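Local coordinates for HTH-type transcriptional repressor Rv2887 (Mycobacterium tuberculosis, PDB 5HSM), which represses methyltransferase genes by binding promoter DNA as a winged-helix homodimer, and binds salicylate and para-aminosalicylic acid, which favour a conformation unable to bind DNA, at residues C61-S66 with R126-V131; V40-V45 with L54-F59; R92-E95 with A99-R102; L71-L76 with Q85-V90. All blocks are in the same frame, centred on the assembly; numbering follows the deposited sequence.

Contact 1: residues C61-S66 with R126-V131; sequences CLRMLS and RAEAVV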
loop_
_atom_site.group_PDB
_atom_site.type_symbol
_atom_site.label_atom_id
_atom_site.label_comp_id
_atom_site.label_asym_id
_atom_site.label_seq_id
_atom_site.Cartn_x
_atom_site.Cartn_y
_atom_site.Cartn_z
ATOM N N CYS A 61 -7.113 -12.910 -2.494
ATOM C CA CYS A 61 -6.964 -14.107 -3.326
ATOM C C CYS A 61 -8.317 -14.679 -3.775
ATOM O O CYS A 61 -8.545 -14.929 -4.962
ATOM C CB CYS A 61 -6.177 -15.183 -2.573
ATOM S SG CYS A 61 -5.989 -16.752 -3.459
ATOM N N LEU A 62 -9.201 -14.903 -2.804
ATOM C CA LEU A 62 -10.568 -15.355 -3.065
ATOM C C LEU A 62 -11.286 -14.516 -4.137
ATOM O O LEU A 62 -11.887 -15.052 -5.073
ATOM C CB LEU A 62 -11.355 -15.327 -1.748
ATOM C CG LEU A 62 -12.660 -16.103 -1.593
ATOM C CD1 LEU A 62 -12.419 -17.593 -1.767
ATOM C CD2 LEU A 62 -13.254 -15.818 -0.223
ATOM N N ARG A 63 -11.212 -13.198 -4.003
ATOM C CA ARG A 63 -11.883 -12.301 -4.927
ATOM C C ARG A 63 -11.276 -12.400 -6.331
ATOM O O ARG A 63 -12.000 -12.432 -7.345
ATOM C CB ARG A 63 -11.818 -10.860 -4.407
ATOM C CG ARG A 63 -12.528 -9.870 -5.298
ATOM C CD ARG A 63 -13.120 -8.735 -4.500
ATOM N NE ARG A 63 -13.957 -7.872 -5.327
ATOM C CZ ARG A 63 -15.200 -8.170 -5.708
ATOM N NH1 ARG A 63 -15.764 -9.318 -5.345
ATOM N NH2 ARG A 63 -15.884 -7.314 -6.456
ATOM N N MET A 64 -9.947 -12.468 -6.385
ATOM C CA MET A 64 -9.253 -12.604 -7.666
ATOM C C MET A 64 -9.665 -13.886 -8.394
ATOM O O MET A 64 -9.902 -13.887 -9.608
ATOM C CB MET A 64 -7.739 -12.587 -7.463
ATOM C CG MET A 64 -7.175 -11.218 -7.170
ATOM S SD MET A 64 -5.381 -11.183 -7.297
ATOM C CE MET A 64 -4.905 -12.238 -5.940
ATOM N N LEU A 65 -9.742 -14.979 -7.644
ATOM C CA LEU A 65 -10.166 -16.257 -8.213
ATOM C C LEU A 65 -11.654 -16.312 -8.574
ATOM O O LEU A 65 -12.052 -17.047 -9.487
ATOM C CB LEU A 65 -9.831 -17.392 -7.248
ATOM C CG LEU A 65 -8.372 -17.833 -7.298
ATOM C CD1 LEU A 65 -8.113 -18.908 -6.254
ATOM C CD2 LEU A 65 -8.050 -18.357 -8.689
ATOM N N SER A 66 -12.489 -15.555 -7.874
ATOM C CA SER A 66 -13.893 -15.516 -8.272
ATOM C C SER A 66 -14.024 -14.743 -9.576
ATOM O O SER A 66 -14.895 -15.031 -10.396
ATOM C CB SER A 66 -14.770 -14.884 -7.196
ATOM O OG SER A 66 -14.527 -13.502 -7.108
ATOM N N ARG A 126 -20.231 -13.202 0.055
ATOM C CA ARG A 126 -20.522 -12.714 1.401
ATOM C C ARG A 126 -19.429 -11.754 1.898
ATOM O O ARG A 126 -19.711 -10.711 2.510
ATOM C CB ARG A 126 -20.673 -13.880 2.381
ATOM C CG ARG A 126 -21.963 -13.835 3.188
ATOM C CD ARG A 126 -23.042 -14.740 2.593
ATOM N NE ARG A 126 -22.746 -16.164 2.767
ATOM C CZ ARG A 126 -23.526 -17.157 2.340
ATOM N NH1 ARG A 126 -24.664 -16.898 1.707
ATOM N NH2 ARG A 126 -23.167 -18.417 2.547
ATOM N N ALA A 127 -18.181 -12.113 1.614
ATOM C CA ALA A 127 -17.032 -11.324 2.053
ATOM C C ALA A 127 -16.994 -9.970 1.353
ATOM O O ALA A 127 -16.704 -8.934 1.976
ATOM C CB ALA A 127 -15.748 -12.095 1.816
ATOM N N GLU A 128 -17.272 -9.958 0.050
ATOM C CA GLU A 128 -17.301 -8.678 -0.649
ATOM C C GLU A 128 -18.350 -7.782 0.010
ATOM O O GLU A 128 -18.112 -6.587 0.230
ATOM C CB GLU A 128 -17.590 -8.858 -2.149
ATOM C CG GLU A 128 -17.840 -7.549 -2.896
ATOM C CD GLU A 128 -16.613 -6.637 -3.011
ATOM O OE1 GLU A 128 -16.797 -5.491 -3.478
ATOM O OE2 GLU A 128 -15.479 -7.042 -2.657
ATOM N N ALA A 129 -19.494 -8.369 0.351
ATOM C CA ALA A 129 -20.530 -7.595 1.027
ATOM C C ALA A 129 -20.063 -6.993 2.366
ATOM O O ALA A 129 -20.284 -5.793 2.630
ATOM C CB ALA A 129 -21.772 -8.465 1.243
ATOM N N VAL A 130 -19.419 -7.795 3.216
ATOM C CA VAL A 130 -18.984 -7.223 4.503
ATOM C C VAL A 130 -17.879 -6.163 4.314
ATOM O O VAL A 130 -17.784 -5.220 5.097
ATOM C CB VAL A 130 -18.500 -8.301 5.521
ATOM C CG1 VAL A 130 -19.486 -9.484 5.575
ATOM C CG2 VAL A 130 -17.089 -8.756 5.227
ATOM N N VAL A 131 -17.061 -6.300 3.271
ATOM C CA VAL A 131 -16.040 -5.279 3.007
ATOM C C VAL A 131 -16.685 -3.954 2.553
ATOM O O VAL A 131 -16.288 -2.872 3.004
ATOM C CB VAL A 131 -15.028 -5.780 1.968
ATOM C CG1 VAL A 131 -14.093 -4.662 1.524
ATOM C CG2 VAL A 131 -14.221 -6.944 2.551
#

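Contact 2: residues V40-V45 with L54-F59; sequences VLRPEV and LTLPEF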
loop_
_atom_site.group_PDB
_atom_site.type_symbol
_atom_site.label_atom_id
_atom_site.label_comp_id
_atom_site.label_asym_id
_atom_site.label_seq_id
_atom_site.Cartn_x
_atom_site.Cartn_y
_atom_site.Cartn_z
ATOM N N VAL A 40 -6.676 3.191 9.254
ATOM C CA VAL A 40 -7.982 2.953 9.882
ATOM C C VAL A 40 -8.818 1.957 9.070
ATOM O O VAL A 40 -9.457 1.043 9.622
ATOM C CB VAL A 40 -8.757 4.279 10.063
ATOM C CG1 VAL A 40 -10.239 4.030 10.334
ATOM C CG2 VAL A 40 -8.120 5.105 11.184
ATOM N N LEU A 41 -8.797 2.119 7.749
ATOM C CA LEU A 41 -9.592 1.275 6.861
ATOM C C LEU A 41 -9.136 -0.176 6.864
ATOM O O LEU A 41 -9.968 -1.089 6.819
ATOM C CB LEU A 41 -9.554 1.816 5.422
ATOM C CG LEU A 41 -10.493 1.149 4.420
ATOM C CD1 LEU A 41 -11.935 1.171 4.926
ATOM C CD2 LEU A 41 -10.405 1.845 3.071
ATOM N N ARG A 42 -7.827 -0.401 6.909
ATOM C CA ARG A 42 -7.322 -1.772 6.846
ATOM C C ARG A 42 -7.778 -2.604 8.059
ATOM O O ARG A 42 -8.286 -3.724 7.884
ATOM C CB ARG A 42 -5.794 -1.794 6.727
ATOM C CG ARG A 42 -5.266 -3.128 6.264
ATOM C CD ARG A 42 -3.793 -3.309 6.600
ATOM N NE ARG A 42 -3.382 -4.714 6.501
ATOM C CZ ARG A 42 -3.878 -5.720 7.224
ATOM N NH1 ARG A 42 -4.810 -5.509 8.148
ATOM N NH2 ARG A 42 -3.425 -6.953 7.032
ATOM N N PRO A 43 -7.619 -2.076 9.285
ATOM C CA PRO A 43 -8.161 -2.844 10.416
ATOM C C PRO A 43 -9.671 -2.984 10.390
ATOM O O PRO A 43 -10.172 -3.989 10.880
ATOM C CB PRO A 43 -7.747 -2.022 11.642
ATOM C CG PRO A 43 -6.626 -1.190 11.196
ATOM C CD PRO A 43 -6.820 -0.924 9.749
ATOM N N GLU A 44 -10.392 -1.990 9.879
ATOM C CA GLU A 44 -11.851 -2.099 9.803
ATOM C C GLU A 44 -12.244 -3.275 8.900
ATOM O O GLU A 44 -13.126 -4.087 9.236
ATOM C CB GLU A 44 -12.470 -0.791 9.290
ATOM C CG GLU A 44 -14.006 -0.755 9.304
ATOM C CD GLU A 44 -14.587 -0.292 10.627
ATOM O OE1 GLU A 44 -13.826 0.232 11.471
ATOM O OE2 GLU A 44 -15.810 -0.460 10.827
ATOM N N VAL A 45 -11.582 -3.363 7.748
ATOM C CA VAL A 45 -11.830 -4.445 6.797
ATOM C C VAL A 45 -11.409 -5.810 7.355
ATOM O O VAL A 45 -12.164 -6.783 7.289
ATOM C CB VAL A 45 -11.112 -4.164 5.457
ATOM C CG1 VAL A 45 -11.204 -5.364 4.540
ATOM C CG2 VAL A 45 -11.763 -2.961 4.788
ATOM N N LEU A 54 -11.600 -15.224 7.438
ATOM C CA LEU A 54 -10.714 -14.726 6.387
ATOM C C LEU A 54 -9.791 -13.636 6.883
ATOM O O LEU A 54 -10.218 -12.751 7.625
ATOM C CB LEU A 54 -11.531 -14.171 5.218
ATOM C CG LEU A 54 -12.348 -15.134 4.369
ATOM C CD1 LEU A 54 -13.238 -14.359 3.449
ATOM C CD2 LEU A 54 -11.386 -15.971 3.570
ATOM N N THR A 55 -8.530 -13.704 6.465
ATOM C CA THR A 55 -7.629 -12.571 6.562
ATOM C C THR A 55 -7.780 -11.712 5.325
ATOM O O THR A 55 -8.375 -12.126 4.333
ATOM C CB THR A 55 -6.168 -13.012 6.678
ATOM O OG1 THR A 55 -5.773 -13.642 5.452
ATOM C CG2 THR A 55 -6.004 -13.994 7.832
ATOM N N LEU A 56 -7.230 -10.512 5.369
ATOM C CA LEU A 56 -7.284 -9.648 4.197
ATOM C C LEU A 56 -6.613 -10.276 2.948
ATOM O O LEU A 56 -7.203 -10.267 1.864
ATOM C CB LEU A 56 -6.667 -8.287 4.543
ATOM C CG LEU A 56 -6.967 -7.131 3.596
ATOM C CD1 LEU A 56 -8.434 -7.120 3.301
ATOM C CD2 LEU A 56 -6.567 -5.820 4.245
ATOM N N PRO A 57 -5.391 -10.836 3.082
ATOM C CA PRO A 57 -4.801 -11.454 1.884
ATOM C C PRO A 57 -5.598 -12.653 1.340
ATOM O O PRO A 57 -5.684 -12.865 0.116
ATOM C CB PRO A 57 -3.422 -11.905 2.374
ATOM C CG PRO A 57 -3.121 -11.012 3.532
ATOM C CD PRO A 57 -4.430 -10.807 4.206
ATOM N N GLU A 58 -6.186 -13.434 2.242
ATOM C CA GLU A 58 -7.063 -14.528 1.834
ATOM C C GLU A 58 -8.256 -14.012 1.054
ATOM O O GLU A 58 -8.621 -14.577 0.014
ATOM C CB GLU A 58 -7.535 -15.330 3.062
ATOM C CG GLU A 58 -6.435 -16.209 3.623
ATOM C CD GLU A 58 -6.726 -16.729 5.026
ATOM O OE1 GLU A 58 -7.830 -16.477 5.557
ATOM O OE2 GLU A 58 -5.829 -17.391 5.594
ATOM N N PHE A 59 -8.871 -12.938 1.545
ATOM C CA PHE A 59 -9.976 -12.336 0.815
ATOM C C PHE A 59 -9.549 -11.836 -0.570
ATOM O O PHE A 59 -10.247 -12.056 -1.554
ATOM C CB PHE A 59 -10.591 -11.180 1.589
ATOM C CG PHE A 59 -11.573 -10.406 0.777
ATOM C CD1 PHE A 59 -12.746 -11.007 0.336
ATOM C CD2 PHE A 59 -11.314 -9.099 0.413
ATOM C CE1 PHE A 59 -13.651 -10.300 -0.444
ATOM C CE2 PHE A 59 -12.208 -8.384 -0.362
ATOM C CZ PHE A 59 -13.383 -8.983 -0.787
#

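Contact 3: residues R92-E95 with A99-R102; sequences RKLE and AVAR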
loop_
_atom_site.group_PDB
_atom_site.type_symbol
_atom_site.label_atom_id
_atom_site.label_comp_id
_atom_site.label_asym_id
_atom_site.label_seq_id
_atom_site.Cartn_x
_atom_site.Cartn_y
_atom_site.Cartn_z
ATOM N N ARG A 92 -3.157 -22.315 0.440
ATOM C CA ARG A 92 -3.239 -23.490 1.306
ATOM C C ARG A 92 -4.297 -23.273 2.381
ATOM O O ARG A 92 -5.149 -24.136 2.611
ATOM C CB ARG A 92 -1.880 -23.799 1.944
ATOM C CG ARG A 92 -1.890 -24.991 2.895
ATOM C CD ARG A 92 -2.374 -26.258 2.197
ATOM N NE ARG A 92 -2.360 -27.421 3.083
ATOM C CZ ARG A 92 -3.002 -28.558 2.834
ATOM N NH1 ARG A 92 -3.718 -28.691 1.723
ATOM N NH2 ARG A 92 -2.931 -29.562 3.697
ATOM N N LYS A 93 -4.259 -22.116 3.037
ATOM C CA LYS A 93 -5.259 -21.839 4.066
ATOM C C LYS A 93 -6.681 -21.809 3.492
ATOM O O LYS A 93 -7.625 -22.265 4.144
ATOM C CB LYS A 93 -4.943 -20.529 4.784
ATOM C CG LYS A 93 -3.794 -20.660 5.767
ATOM C CD LYS A 93 -3.232 -19.309 6.168
ATOM C CE LYS A 93 -1.899 -19.468 6.889
ATOM N NZ LYS A 93 -1.708 -20.850 7.416
ATOM N N LEU A 94 -6.837 -21.303 2.270
ATOM C CA LEU A 94 -8.157 -21.306 1.639
ATOM C C LEU A 94 -8.613 -22.717 1.259
ATOM O O LEU A 94 -9.806 -23.026 1.344
ATOM C CB LEU A 94 -8.168 -20.400 0.408
ATOM C CG LEU A 94 -8.172 -18.898 0.701
ATOM C CD1 LEU A 94 -8.002 -18.094 -0.580
ATOM C CD2 LEU A 94 -9.462 -18.514 1.380
ATOM N N GLU A 95 -7.678 -23.570 0.846
ATOM C CA GLU A 95 -8.011 -24.966 0.573
ATOM C C GLU A 95 -8.481 -25.619 1.865
ATOM O O GLU A 95 -9.483 -26.338 1.887
ATOM C CB GLU A 95 -6.814 -25.731 0.004
ATOM C CG GLU A 95 -6.366 -25.282 -1.376
ATOM C CD GLU A 95 -4.979 -25.790 -1.727
ATOM O OE1 GLU A 95 -4.475 -26.674 -1.001
ATOM O OE2 GLU A 95 -4.391 -25.300 -2.717
ATOM N N ALA A 99 -12.679 -23.570 0.577
ATOM C CA ALA A 99 -13.085 -22.472 -0.297
ATOM C C ALA A 99 -12.392 -22.549 -1.656
ATOM O O ALA A 99 -12.948 -22.135 -2.678
ATOM C CB ALA A 99 -12.786 -21.140 0.373
ATOM N N VAL A 100 -11.166 -23.058 -1.650
ATOM C CA VAL A 100 -10.397 -23.252 -2.868
ATOM C C VAL A 100 -10.247 -24.745 -3.121
ATOM O O VAL A 100 -9.916 -25.501 -2.202
ATOM C CB VAL A 100 -9.015 -22.561 -2.770
ATOM C CG1 VAL A 100 -8.039 -23.115 -3.798
ATOM C CG2 VAL A 100 -9.172 -21.050 -2.938
ATOM N N ALA A 101 -10.499 -25.175 -4.358
ATOM C CA ALA A 101 -10.521 -26.605 -4.671
ATOM C C ALA A 101 -9.127 -27.228 -4.585
ATOM O O ALA A 101 -8.123 -26.540 -4.762
ATOM C CB ALA A 101 -11.130 -26.834 -6.059
ATOM N N ARG A 102 -9.070 -28.527 -4.304
ATOM C CA ARG A 102 -7.796 -29.225 -4.138
ATOM C C ARG A 102 -7.045 -29.315 -5.467
ATOM O O ARG A 102 -7.590 -29.759 -6.464
ATOM C CB ARG A 102 -8.029 -30.611 -3.535
ATOM C CG ARG A 102 -8.555 -30.561 -2.120
ATOM C CD ARG A 102 -7.492 -29.988 -1.204
ATOM N NE ARG A 102 -7.961 -29.938 0.172
ATOM C CZ ARG A 102 -7.889 -30.961 1.016
ATOM N NH1 ARG A 102 -7.353 -32.112 0.625
ATOM N NH2 ARG A 102 -8.350 -30.829 2.250
#

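Contact 4: residues L71-L76 with Q85-V90; sequences LSSAEL and QAMNTV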
loop_
_atom_site.group_PDB
_atom_site.type_symbol
_atom_site.label_atom_id
_atom_site.label_comp_id
_atom_site.label_asym_id
_atom_site.label_seq_id
_atom_site.Cartn_x
_atom_site.Cartn_y
_atom_site.Cartn_z
ATOM N N LEU A 71 -6.550 -19.091 -12.572
ATOM C CA LEU A 71 -5.262 -18.410 -12.428
ATOM C C LEU A 71 -4.305 -19.230 -11.591
ATOM O O LEU A 71 -4.706 -19.833 -10.603
ATOM C CB LEU A 71 -5.435 -17.039 -11.779
ATOM C CG LEU A 71 -6.036 -15.926 -12.626
ATOM C CD1 LEU A 71 -5.901 -14.600 -11.896
ATOM C CD2 LEU A 71 -5.366 -15.870 -13.986
ATOM N N SER A 72 -3.033 -19.240 -11.969
ATOM C CA SER A 72 -2.028 -19.940 -11.177
ATOM C C SER A 72 -1.592 -19.107 -9.982
ATOM O O SER A 72 -1.841 -17.902 -9.923
ATOM C CB SER A 72 -0.810 -20.290 -12.029
ATOM O OG SER A 72 -0.114 -19.120 -12.412
ATOM N N SER A 73 -0.933 -19.763 -9.033
ATOM C CA SER A 73 -0.437 -19.105 -7.842
ATOM C C SER A 73 0.492 -17.953 -8.197
ATOM O O SER A 73 0.423 -16.894 -7.594
ATOM C CB SER A 73 0.291 -20.104 -6.945
ATOM O OG SER A 73 0.801 -19.458 -5.793
ATOM N N ALA A 74 1.355 -18.157 -9.189
ATOM C CA ALA A 74 2.304 -17.120 -9.577
ATOM C C ALA A 74 1.555 -15.913 -10.120
ATOM O O ALA A 74 1.879 -14.761 -9.823
ATOM C CB ALA A 74 3.284 -17.647 -10.616
ATOM N N GLU A 75 0.542 -16.191 -10.925
ATOM C CA GLU A 75 -0.267 -15.126 -11.504
ATOM C C GLU A 75 -0.939 -14.282 -10.433
ATOM O O GLU A 75 -0.930 -13.038 -10.475
ATOM C CB GLU A 75 -1.319 -15.722 -12.460
ATOM C CG GLU A 75 -0.639 -16.332 -13.685
ATOM C CD GLU A 75 -1.466 -17.303 -14.489
ATOM O OE1 GLU A 75 -0.862 -17.940 -15.378
ATOM O OE2 GLU A 75 -2.688 -17.404 -14.274
ATOM N N LEU A 76 -1.572 -14.980 -9.499
ATOM C CA LEU A 76 -2.223 -14.360 -8.360
ATOM C C LEU A 76 -1.239 -13.524 -7.548
ATOM O O LEU A 76 -1.555 -12.415 -7.122
ATOM C CB LEU A 76 -2.850 -15.442 -7.470
ATOM C CG LEU A 76 -4.026 -16.203 -8.077
ATOM C CD1 LEU A 76 -4.219 -17.509 -7.322
ATOM C CD2 LEU A 76 -5.282 -15.344 -7.997
ATOM N N GLN A 85 5.486 -17.422 -2.619
ATOM C CA GLN A 85 5.445 -18.223 -1.399
ATOM C C GLN A 85 4.274 -17.811 -0.504
ATOM O O GLN A 85 3.545 -18.664 0.028
ATOM C CB GLN A 85 6.770 -18.101 -0.637
ATOM C CG GLN A 85 7.981 -18.678 -1.375
ATOM C CD GLN A 85 8.595 -17.713 -2.385
ATOM O OE1 GLN A 85 8.128 -16.586 -2.554
ATOM N NE2 GLN A 85 9.650 -18.158 -3.062
ATOM N N ALA A 86 4.098 -16.502 -0.347
ATOM C CA ALA A 86 3.015 -15.960 0.461
ATOM C C ALA A 86 1.661 -16.314 -0.157
ATOM O O ALA A 86 0.697 -16.632 0.557
ATOM C CB ALA A 86 3.157 -14.463 0.603
ATOM N N MET A 87 1.588 -16.264 -1.484
ATOM C CA MET A 87 0.344 -16.623 -2.153
ATOM C C MET A 87 0.067 -18.110 -1.984
ATOM O O MET A 87 -1.077 -18.503 -1.787
ATOM C CB MET A 87 0.376 -16.257 -3.636
ATOM C CG MET A 87 -0.953 -16.498 -4.337
ATOM S SD MET A 87 -2.304 -15.638 -3.511
ATOM C CE MET A 87 -1.877 -13.934 -3.860
ATOM N N ASN A 88 1.110 -18.935 -2.073
ATOM C CA ASN A 88 0.960 -20.370 -1.844
ATOM C C ASN A 88 0.386 -20.635 -0.463
ATOM O O ASN A 88 -0.498 -21.478 -0.304
ATOM C CB ASN A 88 2.295 -21.103 -1.994
ATOM C CG ASN A 88 2.746 -21.207 -3.439
ATOM O OD1 ASN A 88 1.933 -21.181 -4.359
ATOM N ND2 ASN A 88 4.053 -21.342 -3.643
ATOM N N THR A 89 0.895 -19.915 0.535
ATOM C CA THR A 89 0.365 -20.030 1.891
ATOM C C THR A 89 -1.117 -19.645 1.970
ATOM O O THR A 89 -1.928 -20.361 2.570
ATOM C CB THR A 89 1.163 -19.160 2.868
ATOM O OG1 THR A 89 2.518 -19.629 2.915
ATOM C CG2 THR A 89 0.553 -19.217 4.266
ATOM N N VAL A 90 -1.459 -18.512 1.365
ATOM C CA VAL A 90 -2.840 -18.049 1.341
ATOM C C VAL A 90 -3.750 -19.099 0.705
ATOM O O VAL A 90 -4.824 -19.430 1.228
ATOM C CB VAL A 90 -2.959 -16.707 0.576
ATOM C CG1 VAL A 90 -4.402 -16.407 0.257
ATOM C CG2 VAL A 90 -2.346 -15.575 1.396
#

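Contact 1: residues C61-S66 with R126-V131
Arg63 and Glu128 meet flat against flat, the guanidinium and the carboxylate lying only 13° from parallel and stacked one over the other. The carboxylate oxygen OE2 of Glu128 sits 3.1 Å above the guanidinium plane of Arg63, displaced toward the rim on the NE side, where OE2 and NE are 3.2 Å apart. Because this oxygen is so far out of the plane, no N-H of Arg63 points at it, and the salt bridge rests on charge attraction without a hydrogen bond. The other carboxylate oxygen, OE1, hangs over NH2 of Arg63 at 3.6 Å. Both chains leave their helices with CG anti to the backbone N and then bend at chi2; in Glu128 that bend (68°) turns the carboxylate over the arginine. Arginine suits this place because its flat guanidinium can take Glu128 over one face while NH2 forms a salt bridge with Asp27 of the second subunit. Glu128 has its stronger partner in Arg132, which pairs with OE1. Arg63 is also an experimentally established salicylate-binding residue. The pair joins helix 56-67 to the long helix 118-139, with Phe59 packed beside Glu128, Leu116 packed on Leu62, and helix 29-49 lying against Ala127 and Val131.

Contact 2: residues V40-V45 with L54-F59
Leu56 reaches from the first turn of helix 56-67 toward helix 29-49 and forks between Val45 and Arg42. From its CB, which points at the opposing helix, the chain runs with CG anti to the backbone N (chi1 -164°), carrying the fork outward, so that CB and CG serve as a stem and the two methyl groups do the touching. CD1 meets CG1 of Val45 at 3.5 Å, the two branched chains crossing at about a right angle. CD2 goes to Arg42, where it touches the methylene carbon CG at 3.6 Å. The same methyl lies over the centre of the Arg42 guanidinium, 4.0 Å above its plane, so the extended arginine lays its CG and one guanidinium face against the CD2 methyl. Leu49 and, in the second subunit, Ala25 also pack on Leu56.

The leucine is presented by a well-formed helix start. Thr55, the N-cap, accepts from Glu58 N through OG1 (3.2 Å), while Thr55 N donates to Glu58 OE1 (3.0 Å), making a capping box; Pro57 suits this first turn because its nitrogen has no hydrogen to donate. On the other helix, Pro43 accompanies a kink. Across the interface no hydrogen bond forms: the buried Val45 and Leu56 meet carbon on carbon, and the exposed Arg42 covers the leucine methyl with its CG and guanidinium face, so the contact rests on shape and apolar burial with no directional bond.

Contact 3: residues R92-E95 with A99-R102
Val100 keeps CG1 anti to its backbone N (chi1 161°) and so sets CG2 beside that N, which lays this methyl 3.6 Å from Leu94 CB; Leu94 in turn swings CG anti to its carbonyl carbon (chi1 -74°), bringing CD1 to 4.0 Å from the same Val100 CG2. The contact belongs to the winged helix-turn-helix fold of MarR proteins: the end of helix 84-96, the recognition helix by family topology, is tied to the chain leading into the wing. Two amides grip one carbonyl here. Ala99 N donates to Leu94 O at 3.0 Å from nearly along the C=O axis, whereas Val100 N comes from above the carbonyl plane at 3.3 Å. Leucine and valine suit the buried side, where Leu65 also packs on Val100 and Cys61 on Leu94. Toward the surface, the extended Glu95 chain uses its CG, 3.7 Å from Val100 CG1, as an apolar stem, leaving its carboxylate for a weak salt bridge with Arg92, whose guanidinium edge faces OE1. Ala99 and Ala101 continue the connection through backbone bonds to Thr117 and Thr115. The Glu95 backbone adds a C-H...O contact, its CA standing 3.4 Å from Val100 O.

Contact 4: residues L71-L76 with Q85-V90
Between 71-76 and 85-90 the CA atoms of Ser73 and Met87 are nearest, 6.3 Å apart, a spacing that small residues such as serine allow. The segments belong to the two helices of the helix-turn-helix, 73-79 and 84-96, the second being the recognition helix by family topology. Ser73 holds OG anti to its backbone N (chi1 179°), which extends the hydroxyl across to helix 84-96, where it donates to Asn88 OD1. The modelled OG to OD1 distance of 2.5 Å is shorter than usual and its exact value doubtful; the hydroxyl approaches from above the carbonyl plane of the amide, 42° out of it. Beside this polar link Met87 bends at both chi2 and chi3 and runs alongside Ser73 and Leu76 of the neighbouring helix. Its CG lies 3.8 Å from Leu76 CB, and its methyl CE ends 3.6 Å from the backbone oxygen Leu76 O. A flexible, unbranched methionine suits such a path, since it can curl along a neighbouring helix where a branched chain would be stiffer.

The start of helix 73-79 is fixed by a capping box: Ser72 N donates to Glu75 OE2 at 3.0 Å, and Glu75 N returns a weak bond to Ser72 OG. Cys61 and Ala77 also pack on Met87, and Leu91 packs on both Ser73 and Leu76. The contact thus combines two kinds of chemistry: buried apolar packing of Met87 on Leu76, and beside it one polar link from Ser73 to the exposed Asn88.

Overall arrangement
Contacts 1 and 2 lie nearest the centre of the chain and both touch the second subunit; contacts 3 and 4 sit farther out in the DNA-binding lobe, which no other chain touches there. Helix 56-67 takes part in contacts 1 and 2, helix 84-96 in contacts 3 and 4. Contacts 2 and 4 are mostly buried, 1 and 3 partly so. Chemistry follows place: stacked charges at a ligand-binding residue in contact 1, carbon packing in contact 2, backbone bonds before the wing in contact 3, and a mixed polar-apolar seam in contact 4. Cys61 of helix 56-67 ties contact 1 to contacts 3 and 4 on helix 84-96, its SG lying 3.8 Å from both Leu94 CD1 and Met87 SD.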